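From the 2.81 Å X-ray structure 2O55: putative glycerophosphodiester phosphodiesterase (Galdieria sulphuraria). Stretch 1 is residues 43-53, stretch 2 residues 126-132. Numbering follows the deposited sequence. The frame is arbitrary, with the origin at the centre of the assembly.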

# COMPACT_ATOMS: atom_id res chain seq x y z
N ASP A 43 2.18 3.25 3.55
CA ASP A 43 1.42 3.08 4.77
C ASP A 43 1.03 4.42 5.40
O ASP A 43 1.89 5.14 5.88
CB ASP A 43 2.27 2.27 5.76
CG ASP A 43 2.78 0.94 5.17
OD1 ASP A 43 1.94 0.06 4.84
OD2 ASP A 43 4.03 0.78 5.05
N LEU A 44 -0.26 4.75 5.39
CA LEU A 44 -0.75 6.03 5.94
C LEU A 44 -1.08 5.95 7.42
O LEU A 44 -1.86 5.09 7.83
CB LEU A 44 -2.02 6.49 5.22
CG LEU A 44 -2.09 6.49 3.70
CD1 LEU A 44 -3.39 7.14 3.29
CD2 LEU A 44 -0.89 7.22 3.10
N ARG A 45 -0.48 6.85 8.21
CA ARG A 45 -0.90 7.06 9.60
C ARG A 45 -0.99 8.55 9.86
O ARG A 45 -0.41 9.36 9.12
CB ARG A 45 0.07 6.40 10.61
CG ARG A 45 0.56 5.00 10.24
CD ARG A 45 1.46 4.39 11.28
NE ARG A 45 0.70 3.50 12.14
CZ ARG A 45 0.78 2.17 12.11
NH1 ARG A 45 1.61 1.56 11.28
NH2 ARG A 45 0.03 1.44 12.94
N VAL A 46 -1.72 8.92 10.91
CA VAL A 46 -1.92 10.33 11.26
C VAL A 46 -1.16 10.70 12.53
O VAL A 46 -1.31 10.04 13.56
CB VAL A 46 -3.43 10.63 11.44
CG1 VAL A 46 -3.64 11.98 12.18
CG2 VAL A 46 -4.14 10.60 10.09
N CYS A 47 -0.37 11.77 12.44
CA CYS A 47 0.44 12.25 13.57
C CYS A 47 -0.28 13.27 14.43
O CYS A 47 -1.33 13.77 14.05
CB CYS A 47 1.74 12.86 13.06
SG CYS A 47 1.49 14.40 12.12
N LYS A 48 0.31 13.58 15.58
CA LYS A 48 -0.35 14.39 16.62
C LYS A 48 -1.04 15.65 16.09
O LYS A 48 -2.17 15.94 16.49
CB LYS A 48 0.64 14.74 17.74
CG LYS A 48 0.04 15.35 19.04
CD LYS A 48 -0.97 14.43 19.76
CE LYS A 48 -1.15 14.79 21.24
NZ LYS A 48 -0.37 13.90 22.16
N THR A 49 -0.38 16.37 15.17
CA THR A 49 -0.85 17.70 14.73
C THR A 49 -1.85 17.68 13.56
O THR A 49 -2.21 18.72 13.01
CB THR A 49 0.33 18.70 14.45
OG1 THR A 49 1.48 17.98 13.97
CG2 THR A 49 0.69 19.51 15.72
N GLY A 50 -2.30 16.49 13.19
CA GLY A 50 -3.32 16.33 12.16
C GLY A 50 -2.94 15.68 10.83
O GLY A 50 -3.75 14.99 10.21
N GLU A 51 -1.70 15.89 10.38
CA GLU A 51 -1.35 15.55 9.01
C GLU A 51 -1.03 14.08 8.81
O GLU A 51 -0.68 13.35 9.75
CB GLU A 51 -0.25 16.48 8.46
CG GLU A 51 0.88 16.81 9.40
CD GLU A 51 0.52 17.86 10.49
OE1 GLU A 51 0.42 19.07 10.18
OE2 GLU A 51 0.37 17.48 11.66
N ILE A 52 -1.19 13.65 7.55
CA ILE A 52 -1.02 12.26 7.14
C ILE A 52 0.44 11.97 6.75
O ILE A 52 1.00 12.56 5.83
CB ILE A 52 -2.02 11.86 6.02
CG1 ILE A 52 -3.45 11.85 6.59
CG2 ILE A 52 -1.72 10.49 5.48
CD1 ILE A 52 -4.48 12.44 5.70
N VAL A 53 1.02 11.03 7.48
CA VAL A 53 2.44 10.72 7.37
C VAL A 53 2.62 9.30 6.79
O VAL A 53 1.67 8.52 6.76
CB VAL A 53 3.03 10.90 8.79
CG1 VAL A 53 4.00 9.80 9.18
CG2 VAL A 53 3.63 12.29 8.92
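Stretch 2 (126-132) GDHQRLL

Stretch 1 is a beta hairpin, and stretch 2 is the first turns of a helix laid against one side of it. Residues 43-46 form the incoming strand, 52-53 the start of the returning one, and a type I turn from Cys-47 to Gly-50 joins them. The arms are tied by Arg-45 N to Val-53 O (3.1 Å), Val-53 N to Arg-45 O (2.7 Å) and Cys-47 N to Glu-51 O (3.1 Å). Stretch 2 begins with Gly-126 at the N-cap, and its helix runs from Asp-127 onward, with Arg-130 N bonded to Gly-126 O at 3.0 Å. As the helix advances, the nearest CA pairs shift along the hairpin: Asp-127 CA lies 7.7 Å from Val-46 CA, and Leu-131 CA lies 7.2 Å from Ile-52 CA.

Along the first strand the alternation of side chains sets the pattern. Leu-44 points toward the helix and places CD1 3.8 Å from Leu-131 CD2, an apolar contact between two buried residues. Arg-45 points away and takes no part. Val-46 points toward the helix again, and its CG2 lies only 3.0 Å from Asp-127 OD2, a tight approach of a methyl to a carboxylate oxygen that offers no hydrogen bond.

The turn itself keeps Cys-47, Lys-48 and Thr-49 off the helix. It closes with Gly-50 N bonded to Cys-47 O at 3.0 Å, and Gly-50 has a positive phi of 113°, where a CB would jam against the carbonyl oxygen of the residue before; the backbone alone calls for glycine. Its own carbonyl meets the Arg-130 side chain, with Gly-50 O 3.2 Å from Arg-130 CD and the guanidinium set obliquely to that oxygen. The CA-to-CB bond of Glu-51 points away from the helix, and Thr-49 OG1 donates to Glu-51 OE2 at 2.6 Å, a bond within stretch 1.

Ile-52 is the principal anchor, with the largest covered area of any residue in the contact. It points toward the helix, and its CD1 reaches the backbone as well as side chains: 3.6 Å to Leu-131 CA, 3.8 Å to Leu-131 CB, 4.0 Å to Asp-127 O and 4.0 Å to Arg-130 CG. One methyl thus spans a full helical turn, since Leu-131 N is bonded to Asp-127 O at 3.1 Å. Val-53 is out of reach.

The rule to read here is packing without a clear hydrogen bond across the contact: alternate strand residues face the helix, and a glycine carbonyl meets the arginine beside them.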

# COMPACT_ATOMS: atom_id res chain seq x y z
N GLY A 126 -12.03 13.75 11.11
CA GLY A 126 -11.64 14.74 10.10
C GLY A 126 -10.61 14.10 9.19
O GLY A 126 -10.21 14.69 8.18
N ASP A 127 -10.22 12.88 9.56
CA ASP A 127 -9.09 12.16 8.97
C ASP A 127 -9.29 11.83 7.52
O ASP A 127 -8.35 11.93 6.71
CB ASP A 127 -8.87 10.85 9.72
CG ASP A 127 -7.94 10.99 10.92
OD1 ASP A 127 -8.16 11.88 11.77
OD2 ASP A 127 -7.00 10.19 11.04
N HIS A 128 -10.51 11.40 7.17
CA HIS A 128 -10.80 10.93 5.82
C HIS A 128 -10.96 12.08 4.85
O HIS A 128 -10.48 12.01 3.72
CB HIS A 128 -12.04 10.05 5.79
CG HIS A 128 -11.99 8.90 6.75
ND1 HIS A 128 -12.40 9.01 8.06
CD2 HIS A 128 -11.62 7.61 6.58
CE1 HIS A 128 -12.27 7.84 8.66
NE2 HIS A 128 -11.80 6.97 7.78
N GLN A 129 -11.64 13.14 5.28
CA GLN A 129 -11.72 14.35 4.50
C GLN A 129 -10.37 14.99 4.30
O GLN A 129 -10.10 15.55 3.24
CB GLN A 129 -12.63 15.36 5.16
CG GLN A 129 -13.97 15.42 4.50
CD GLN A 129 -15.01 16.04 5.42
OE1 GLN A 129 -15.14 15.65 6.59
NE2 GLN A 129 -15.76 17.01 4.89
N ARG A 130 -9.52 14.93 5.32
CA ARG A 130 -8.17 15.48 5.24
C ARG A 130 -7.46 14.75 4.13
O ARG A 130 -6.78 15.37 3.30
CB ARG A 130 -7.41 15.32 6.57
CG ARG A 130 -6.03 16.00 6.59
CD ARG A 130 -5.56 16.35 8.01
NE ARG A 130 -6.59 17.06 8.76
CZ ARG A 130 -7.32 16.54 9.75
NH1 ARG A 130 -7.10 15.28 10.14
NH2 ARG A 130 -8.26 17.27 10.35
N LEU A 131 -7.64 13.43 4.11
CA LEU A 131 -7.03 12.61 3.11
C LEU A 131 -7.54 12.98 1.72
O LEU A 131 -6.74 13.23 0.81
CB LEU A 131 -7.27 11.13 3.40
CG LEU A 131 -6.67 10.08 2.44
CD1 LEU A 131 -5.22 10.36 2.16
CD2 LEU A 131 -6.85 8.67 2.97
N LEU A 132 -8.86 13.02 1.57
CA LEU A 132 -9.45 13.13 0.26
C LEU A 132 -9.11 14.46 -0.38
O LEU A 132 -8.69 14.48 -1.55
CB LEU A 132 -10.96 12.91 0.31
CG LEU A 132 -11.41 11.48 0.60
CD1 LEU A 132 -12.93 11.38 0.69
CD2 LEU A 132 -10.86 10.55 -0.46